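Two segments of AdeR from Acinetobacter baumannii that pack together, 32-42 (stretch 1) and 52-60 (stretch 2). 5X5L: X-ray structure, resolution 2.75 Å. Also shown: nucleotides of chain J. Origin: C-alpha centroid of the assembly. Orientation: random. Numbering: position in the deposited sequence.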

ATOM      1  N   LEU C  32      -5.616  -2.643 -16.287  1.00 47.76           N
ATOM      2  CA  LEU C  32      -5.669  -1.211 -15.971  1.00 47.00           C
ATOM      3  C   LEU C  32      -6.700  -0.477 -16.823  1.00 45.55           C
ATOM      4  O   LEU C  32      -7.500   0.285 -16.287  1.00 44.84           O
ATOM      5  CB  LEU C  32      -4.299  -0.550 -16.136  1.00 48.11           C
ATOM      6  CG  LEU C  32      -4.209   0.927 -15.724  1.00 47.93           C
ATOM      7  CD1 LEU C  32      -4.473   1.102 -14.236  1.00 48.17           C
ATOM      8  CD2 LEU C  32      -2.840   1.491 -16.057  1.00 49.44           C
ATOM      9  N   THR C  33      -6.671  -0.696 -18.140  1.00 45.43           N
ATOM     10  CA  THR C  33      -7.684  -0.131 -19.037  1.00 44.38           C
ATOM     11  C   THR C  33      -9.094  -0.509 -18.592  1.00 43.68           C
ATOM     12  O   THR C  33      -9.954   0.350 -18.451  1.00 43.05           O
ATOM     13  CB  THR C  33      -7.474  -0.589 -20.495  1.00 44.71           C
ATOM     14  OG1 THR C  33      -6.160  -0.204 -20.894  1.00 45.69           O
ATOM     15  CG2 THR C  33      -8.501   0.063 -21.413  1.00 43.91           C
ATOM     16  N   GLU C  34      -9.301  -1.804 -18.361  1.00 44.19           N
ATOM     17  CA  GLU C  34     -10.587  -2.343 -17.891  1.00 44.04           C
ATOM     18  C   GLU C  34     -11.042  -1.713 -16.564  1.00 43.83           C
ATOM     19  O   GLU C  34     -12.218  -1.408 -16.394  1.00 43.51           O
ATOM     20  CB  GLU C  34     -10.518  -3.866 -17.772  1.00 45.15           C
ATOM     21  CG  GLU C  34     -10.454  -4.594 -19.114  1.00 45.69           C
ATOM     22  CD  GLU C  34      -9.995  -6.055 -19.028  1.00 47.34           C
ATOM     23  OE1 GLU C  34      -9.820  -6.595 -17.911  1.00 48.12           O
ATOM     24  OE2 GLU C  34      -9.804  -6.675 -20.098  1.00 48.15           O
ATOM     25  N   TYR C  35     -10.112  -1.517 -15.634  1.00 44.30           N
ATOM     26  CA  TYR C  35     -10.415  -0.844 -14.363  1.00 44.38           C
ATOM     27  C   TYR C  35     -10.887   0.593 -14.597  1.00 43.71           C
ATOM     28  O   TYR C  35     -11.843   1.044 -13.976  1.00 43.74           O
ATOM     29  CB  TYR C  35      -9.186  -0.829 -13.436  1.00 45.32           C
ATOM     30  CG  TYR C  35      -9.425  -0.079 -12.149  1.00 45.69           C
ATOM     31  CD1 TYR C  35      -9.965  -0.736 -11.042  1.00 46.43           C
ATOM     32  CD2 TYR C  35      -9.126   1.273 -12.032  1.00 45.65           C
ATOM     33  CE1 TYR C  35     -10.189  -0.063  -9.842  1.00 47.07           C
ATOM     34  CE2 TYR C  35      -9.354   1.951 -10.842  1.00 46.33           C
ATOM     35  CZ  TYR C  35      -9.883   1.275  -9.750  1.00 47.00           C
ATOM     36  OH  TYR C  35     -10.103   1.954  -8.568  1.00 47.94           O
ATOM     37  N   LYS C  36     -10.194   1.310 -15.472  1.00 43.48           N
ATOM     38  CA  LYS C  36     -10.536   2.702 -15.781  1.00 43.22           C
ATOM     39  C   LYS C  36     -11.933   2.819 -16.395  1.00 42.76           C
ATOM     40  O   LYS C  36     -12.694   3.698 -16.023  1.00 42.96           O
ATOM     41  CB  LYS C  36      -9.500   3.342 -16.714  1.00 43.42           C
ATOM     42  CG  LYS C  36      -8.169   3.638 -16.049  1.00 44.36           C
ATOM     43  CD  LYS C  36      -7.282   4.537 -16.899  1.00 44.95           C
ATOM     44  CE  LYS C  36      -5.879   4.479 -16.282  1.00 46.26           C
ATOM     45  NZ  LYS C  36      -4.900   5.413 -16.893  1.00 47.39           N
ATOM     46  N   ILE C  37     -12.262   1.916 -17.311  1.00 42.46           N
ATOM     47  CA  ILE C  37     -13.576   1.886 -17.956  1.00 42.34           C
ATOM     48  C   ILE C  37     -14.685   1.754 -16.911  1.00 42.74           C
ATOM     49  O   ILE C  37     -15.553   2.627 -16.822  1.00 43.04           O
ATOM     50  CB  ILE C  37     -13.663   0.764 -19.024  1.00 42.34           C
ATOM     51  CG1 ILE C  37     -12.804   1.152 -20.239  1.00 42.23           C
ATOM     52  CG2 ILE C  37     -15.101   0.525 -19.470  1.00 42.64           C
ATOM     53  CD1 ILE C  37     -12.651   0.060 -21.276  1.00 42.55           C
ATOM     54  N   ILE C  38     -14.640   0.686 -16.117  1.00 43.07           N
ATOM     55  CA  ILE C  38     -15.673   0.434 -15.103  1.00 43.80           C
ATOM     56  C   ILE C  38     -15.751   1.532 -14.034  1.00 44.16           C
ATOM     57  O   ILE C  38     -16.848   1.876 -13.578  1.00 44.89           O
ATOM     58  CB  ILE C  38     -15.524  -0.972 -14.456  1.00 44.44           C
ATOM     59  CG1 ILE C  38     -16.742  -1.340 -13.594  1.00 45.53           C
ATOM     60  CG2 ILE C  38     -14.271  -1.074 -13.603  1.00 44.56           C
ATOM     61  CD1 ILE C  38     -18.034  -1.444 -14.378  1.00 45.97           C
ATOM     62  N   SER C  39     -14.599   2.077 -13.645  1.00 43.99           N
ATOM     63  CA  SER C  39     -14.544   3.155 -12.652  1.00 44.64           C
ATOM     64  C   SER C  39     -15.029   4.494 -13.219  1.00 44.79           C
ATOM     65  O   SER C  39     -15.552   5.327 -12.480  1.00 45.74           O
ATOM     66  CB  SER C  39     -13.119   3.298 -12.114  1.00 44.80           C
ATOM     67  OG  SER C  39     -13.086   4.142 -10.980  1.00 45.81           O
ATOM     68  N   PHE C  40     -14.838   4.699 -14.522  1.00 44.12           N
ATOM     69  CA  PHE C  40     -15.296   5.908 -15.221  1.00 44.50           C
ATOM     70  C   PHE C  40     -16.806   5.894 -15.401  1.00 45.09           C
ATOM     71  O   PHE C  40     -17.482   6.880 -15.099  1.00 46.19           O
ATOM     72  CB  PHE C  40     -14.584   6.019 -16.581  1.00 43.87           C
ATOM     73  CG  PHE C  40     -14.932   7.252 -17.388  1.00 44.51           C
ATOM     74  CD1 PHE C  40     -15.053   8.508 -16.792  1.00 45.69           C
ATOM     75  CD2 PHE C  40     -15.091   7.154 -18.775  1.00 44.25           C
ATOM     76  CE1 PHE C  40     -15.388   9.610 -17.550  1.00 46.65           C
ATOM     77  CE2 PHE C  40     -15.395   8.273 -19.532  1.00 45.13           C
ATOM     78  CZ  PHE C  40     -15.536   9.508 -18.912  1.00 46.36           C
ATOM     79  N   MET C  41     -17.329   4.767 -15.886  1.00 44.68           N
ATOM     80  CA  MET C  41     -18.757   4.643 -16.219  1.00 45.51           C
ATOM     81  C   MET C  41     -19.683   4.513 -15.009  1.00 46.72           C
ATOM     82  O   MET C  41     -20.844   4.904 -15.093  1.00 47.98           O
ATOM     83  CB  MET C  41     -18.982   3.474 -17.179  1.00 45.08           C
ATOM     84  CG  MET C  41     -18.304   3.693 -18.533  1.00 44.35           C
ATOM     85  SD  MET C  41     -18.948   2.674 -19.871  1.00 44.57           S
ATOM     86  CE  MET C  41     -18.339   1.129 -19.262  1.00 44.16           C
ATOM     87  N   ILE C  42     -19.180   3.986 -13.890  1.00 46.64           N
ATOM     88  CA  ILE C  42     -19.988   3.854 -12.669  1.00 48.05           C
ATOM     89  C   ILE C  42     -20.361   5.203 -12.021  1.00 49.32           C
ATOM     90  O   ILE C  42     -21.295   5.265 -11.224  1.00 50.94           O
ATOM     91  CB  ILE C  42     -19.302   2.912 -11.642  1.00 47.91           C
ATOM     92  CG1 ILE C  42     -20.290   2.364 -10.611  1.00 49.53           C
ATOM     93  CG2 ILE C  42     -18.162   3.606 -10.938  1.00 47.65           C
ATOM     94  CD1 ILE C  42     -19.800   1.095  -9.931  1.00 49.61           C
ATOM     95  N   GLY C  52     -15.064   7.943 -28.184  1.00 47.38           N
ATOM     96  CA  GLY C  52     -14.098   9.021 -27.989  1.00 47.93           C
ATOM     97  C   GLY C  52     -13.863   9.373 -26.529  1.00 47.37           C
ATOM     98  O   GLY C  52     -12.719   9.633 -26.129  1.00 47.35           O
ATOM     99  N   GLU C  53     -14.934   9.387 -25.733  1.00 47.21           N
ATOM    100  CA  GLU C  53     -14.828   9.654 -24.295  1.00 46.87           C
ATOM    101  C   GLU C  53     -14.117   8.534 -23.559  1.00 45.46           C
ATOM    102  O   GLU C  53     -13.255   8.794 -22.725  1.00 45.38           O
ATOM    103  CB  GLU C  53     -16.197   9.860 -23.658  1.00 47.38           C
ATOM    104  CG  GLU C  53     -16.906  11.127 -24.086  1.00 49.26           C
ATOM    105  CD  GLU C  53     -18.257  11.268 -23.429  1.00 50.10           C
ATOM    106  OE1 GLU C  53     -19.130  10.403 -23.634  1.00 49.83           O
ATOM    107  OE2 GLU C  53     -18.443  12.234 -22.672  1.00 51.33           O
ATOM    108  N   LEU C  54     -14.484   7.293 -23.861  1.00 44.67           N
ATOM    109  CA  LEU C  54     -13.837   6.126 -23.256  1.00 43.68           C
ATOM    110  C   LEU C  54     -12.350   6.048 -23.624  1.00 43.72           C
ATOM    111  O   LEU C  54     -11.527   5.711 -22.774  1.00 43.43           O
ATOM    112  CB  LEU C  54     -14.554   4.837 -23.655  1.00 43.37           C
ATOM    113  CG  LEU C  54     -15.989   4.695 -23.128  1.00 43.60           C
ATOM    114  CD1 LEU C  54     -16.712   3.553 -23.840  1.00 43.83           C
ATOM    115  CD2 LEU C  54     -16.002   4.486 -21.621  1.00 43.25           C
ATOM    116  N   MET C  55     -12.020   6.390 -24.866  1.00 44.36           N
ATOM    117  CA  MET C  55     -10.640   6.366 -25.345  1.00 44.85           C
ATOM    118  C   MET C  55      -9.758   7.375 -24.604  1.00 45.47           C
ATOM    119  O   MET C  55      -8.704   7.021 -24.082  1.00 45.56           O
ATOM    120  CB  MET C  55     -10.583   6.652 -26.858  1.00 45.79           C
ATOM    121  CG  MET C  55      -9.313   6.140 -27.510  1.00 46.42           C
ATOM    122  SD  MET C  55      -9.348   6.110 -29.280  1.00 47.64           S
ATOM    123  CE  MET C  55      -9.334   7.852 -29.597  1.00 48.94           C
ATOM    124  N   ASN C  56     -10.210   8.624 -24.552  1.00 46.22           N
ATOM    125  CA  ASN C  56      -9.466   9.701 -23.890  1.00 47.28           C
ATOM    126  C   ASN C  56      -9.302   9.497 -22.388  1.00 46.77           C
ATOM    127  O   ASN C  56      -8.302   9.913 -21.815  1.00 47.62           O
ATOM    128  CB  ASN C  56     -10.143  11.060 -24.138  1.00 48.55           C
ATOM    129  CG  ASN C  56     -10.024  11.530 -25.571  1.00 49.72           C
ATOM    130  OD1 ASN C  56      -9.641  10.777 -26.466  1.00 49.42           O
ATOM    131  ND2 ASN C  56     -10.346  12.794 -25.794  1.00 51.36           N
ATOM    132  N   HIS C  57     -10.291   8.868 -21.761  1.00 45.69           N
ATOM    133  CA  HIS C  57     -10.333   8.703 -20.301  1.00 45.42           C
ATOM    134  C   HIS C  57      -9.746   7.384 -19.809  1.00 44.60           C
ATOM    135  O   HIS C  57      -9.206   7.333 -18.704  1.00 44.88           O
ATOM    136  CB  HIS C  57     -11.777   8.833 -19.829  1.00 45.22           C
ATOM    137  CG  HIS C  57     -12.253  10.253 -19.735  1.00 46.56           C
ATOM    138  ND1 HIS C  57     -12.136  10.967 -18.576  1.00 47.49           N
ATOM    139  CD2 HIS C  57     -12.829  11.092 -20.640  1.00 47.51           C
ATOM    140  CE1 HIS C  57     -12.634  12.182 -18.752  1.00 48.99           C
ATOM    141  NE2 HIS C  57     -13.051  12.281 -20.000  1.00 49.05           N
ATOM    142  N   CYS C  58      -9.839   6.323 -20.612  1.00 43.92           N
ATOM    143  CA  CYS C  58      -9.502   4.973 -20.140  1.00 43.43           C
ATOM    144  C   CYS C  58      -8.371   4.232 -20.869  1.00 43.83           C
ATOM    145  O   CYS C  58      -8.003   3.151 -20.415  1.00 43.83           O
ATOM    146  CB  CYS C  58     -10.762   4.103 -20.164  1.00 42.71           C
ATOM    147  SG  CYS C  58     -12.190   4.886 -19.415  1.00 42.69           S
ATOM    148  N   MET C  59      -7.810   4.804 -21.935  1.00 44.50           N
ATOM    149  CA  MET C  59      -6.784   4.109 -22.726  1.00 45.24           C
ATOM    150  C   MET C  59      -5.401   4.742 -22.784  1.00 46.67           C
ATOM    151  O   MET C  59      -4.411   4.061 -22.551  1.00 47.49           O
ATOM    152  CB  MET C  59      -7.312   3.843 -24.123  1.00 45.19           C
ATOM    153  CG  MET C  59      -8.453   2.805 -24.137  1.00 44.29           C
ATOM    154  SD  MET C  59      -9.284   2.632 -25.755  1.00 44.53           S
ATOM    155  CE  MET C  59      -7.929   2.724 -26.930  1.00 45.97           C
ATOM    156  N   ASN C  60      -5.352   6.046 -23.020  1.00 47.30           N
ATOM    157  CA  ASN C  60      -4.093   6.830 -23.108  1.00 49.11           C
ATOM    158  C   ASN C  60      -2.902   6.304 -23.959  1.00 50.58           C
ATOM    159  O   ASN C  60      -3.033   5.325 -24.696  1.00 50.25           O
ATOM    160  CB  ASN C  60      -3.559   7.233 -21.703  1.00 49.70           C
ATOM    161  CG  ASN C  60      -4.630   7.879 -20.838  1.00 48.79           C
ATOM    162  OD1 ASN C  60      -5.762   7.385 -20.761  1.00 47.30           O
ATOM    163  ND2 ASN C  60      -4.274   8.977 -20.159  1.00 50.04           N
TER
ATOM    164  P    DT J  15      -4.606  -3.007 -20.823  1.00 58.20           P
ATOM    165  OP1  DT J  15      -4.877  -2.106 -19.679  1.00 58.01           O
ATOM    166  OP2  DT J  15      -5.577  -4.078 -21.155  1.00 58.41           O
ATOM    167  O5'  DT J  15      -4.350  -2.095 -22.102  1.00 58.47           O
ATOM    168  C5'  DT J  15      -3.092  -1.426 -22.294  1.00 58.56           C
ATOM    169  C4'  DT J  15      -2.702  -1.525 -23.748  1.00 59.20           C
ATOM    170  O4'  DT J  15      -2.355  -2.887 -24.078  1.00 59.39           O
ATOM    171  C3'  DT J  15      -3.832  -1.135 -24.701  1.00 59.65           C
ATOM    172  O3'  DT J  15      -3.443  -0.009 -25.482  1.00 60.32           O
ATOM    173  C2'  DT J  15      -4.049  -2.368 -25.560  1.00 59.99           C
ATOM    174  C1'  DT J  15      -2.747  -3.124 -25.414  1.00 60.04           C
ATOM    175  N1   DT J  15      -2.813  -4.591 -25.616  1.00 60.25           N
ATOM    176  C2   DT J  15      -2.053  -5.165 -26.612  1.00 61.11           C
ATOM    177  O2   DT J  15      -1.349  -4.519 -27.370  1.00 61.76           O
ATOM    178  N3   DT J  15      -2.153  -6.534 -26.694  1.00 61.43           N
ATOM    179  C4   DT J  15      -2.921  -7.363 -25.897  1.00 61.00           C
ATOM    180  O4   DT J  15      -2.910  -8.576 -26.088  1.00 61.54           O
ATOM    181  C5   DT J  15      -3.686  -6.694 -24.866  1.00 60.13           C
ATOM    182  C7   DT J  15      -4.554  -7.510 -23.959  1.00 59.90           C
ATOM    183  C6   DT J  15      -3.593  -5.361 -24.778  1.00 59.80           C
ATOM    184  P    DC J  16      -4.543   0.854 -26.215  1.00 61.03           P
ATOM    185  OP1  DC J  16      -4.090   2.269 -26.227  1.00 61.58           O
ATOM    186  OP2  DC J  16      -5.859   0.500 -25.636  1.00 60.61           O
ATOM    187  O5'  DC J  16      -4.492   0.296 -27.697  1.00 61.97           O
ATOM    188  C5'  DC J  16      -3.300   0.425 -28.482  1.00 62.76           C
ATOM    189  C4'  DC J  16      -3.320  -0.615 -29.575  1.00 63.45           C
ATOM    190  O4'  DC J  16      -3.467  -1.916 -28.980  1.00 62.61           O
ATOM    191  C3'  DC J  16      -4.496  -0.469 -30.536  1.00 64.28           C
ATOM    192  O3'  DC J  16      -4.063   0.204 -31.720  1.00 65.87           O
ATOM    193  C2'  DC J  16      -4.988  -1.895 -30.753  1.00 64.03           C
ATOM    194  C1'  DC J  16      -4.051  -2.770 -29.940  1.00 63.23           C
ATOM    195  N1   DC J  16      -4.671  -3.897 -29.218  1.00 62.38           N
ATOM    196  C2   DC J  16      -4.304  -5.201 -29.558  1.00 62.73           C
ATOM    197  O2   DC J  16      -3.514  -5.374 -30.497  1.00 63.76           O
ATOM    198  N3   DC J  16      -4.837  -6.239 -28.873  1.00 62.15           N
ATOM    199  C4   DC J  16      -5.700  -6.010 -27.880  1.00 61.31           C
ATOM    200  N4   DC J  16      -6.207  -7.063 -27.236  1.00 61.01           N
ATOM    201  C5   DC J  16      -6.085  -4.691 -27.507  1.00 60.95           C
ATOM    202  C6   DC J  16      -5.547  -3.674 -28.191  1.00 61.49           C

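Phe40 and Cys58 form the apolar centre, and each fits into a pocket made by the other helix. Phe40 points its CA-to-CB bond toward stretch 2, and with chi1 at -178° (t) its ring lies among Glu53, Leu54, His57 and Cys58. One face of the ring is taken by His57: the two aromatic planes are inclined by only 13°, with centroids 4.2 Å apart, which defines an offset stack. The closest pair in it is Phe40 CZ and His57 CG, at 3.5 Å. His57 CB also lies over that face, 3.9 Å from the centroid of the Phe40 ring and 18° off its normal, as a CH-pi contact requires. A flat imidazole suits this place because it can cover the phenyl ring while its NE2 remains hydrogen-bonded elsewhere in the structure.

Leu54 meets the same ring near its plane, with Leu54 CD2 4.0 Å from Phe40 CD2. That methyl group also lies 3.9 Å from Met41 SD; both side chains leave the backbone sideways, but their ends come nearer the partner stretch, extending the apolar surface beyond the ring.

Cys58 provides the reciprocal knob, set among Thr33, Lys36, Ile37 and Phe40. Its small side chain is compatible with close backbone approach: the CA atoms of Lys36 and Cys58 are 5.0 Å apart, although the helix axes come no nearer than 9.4 Å, crossing at 121°. Cys58 SG lies 3.7 Å from Phe40 CD2 and 3.6 Å from Lys36 O, while Cys58 CB packs 3.6 Å from Ile37 CG1. The sulfur approaches the phenyl ring obliquely, 58° off the normal.

Farther out, Thr33 CG2 touches Cys58 O at 3.3 Å and Met59 CG at 3.9 Å. Thr33 CA lies 3.6 Å from Cys58 O, with an angle of 143° at the hydrogen, consistent with a CA-H...O contact. Lys36 spans the more exposed margin: its aliphatic CD packs 3.8 Å from His57 O, while its NZ stays 4.4 Å from Asn60 OD1, too distant for a hydrogen bond.

No hydrogen bond crosses between the stretches, so the 491 Å² of buried surface, summed over both sides, rests on packing. Polar bonding turns instead to the DNA, where Thr33 N donates to DT15 OP1 at 2.8 Å with an angle of 162°. Thr33 OG1, 2.6 Å from the same OP1, also hydrogen-bonds to the nucleotide, so the threonine offers its methyl to stretch 2 and its hydroxyl to the DNA.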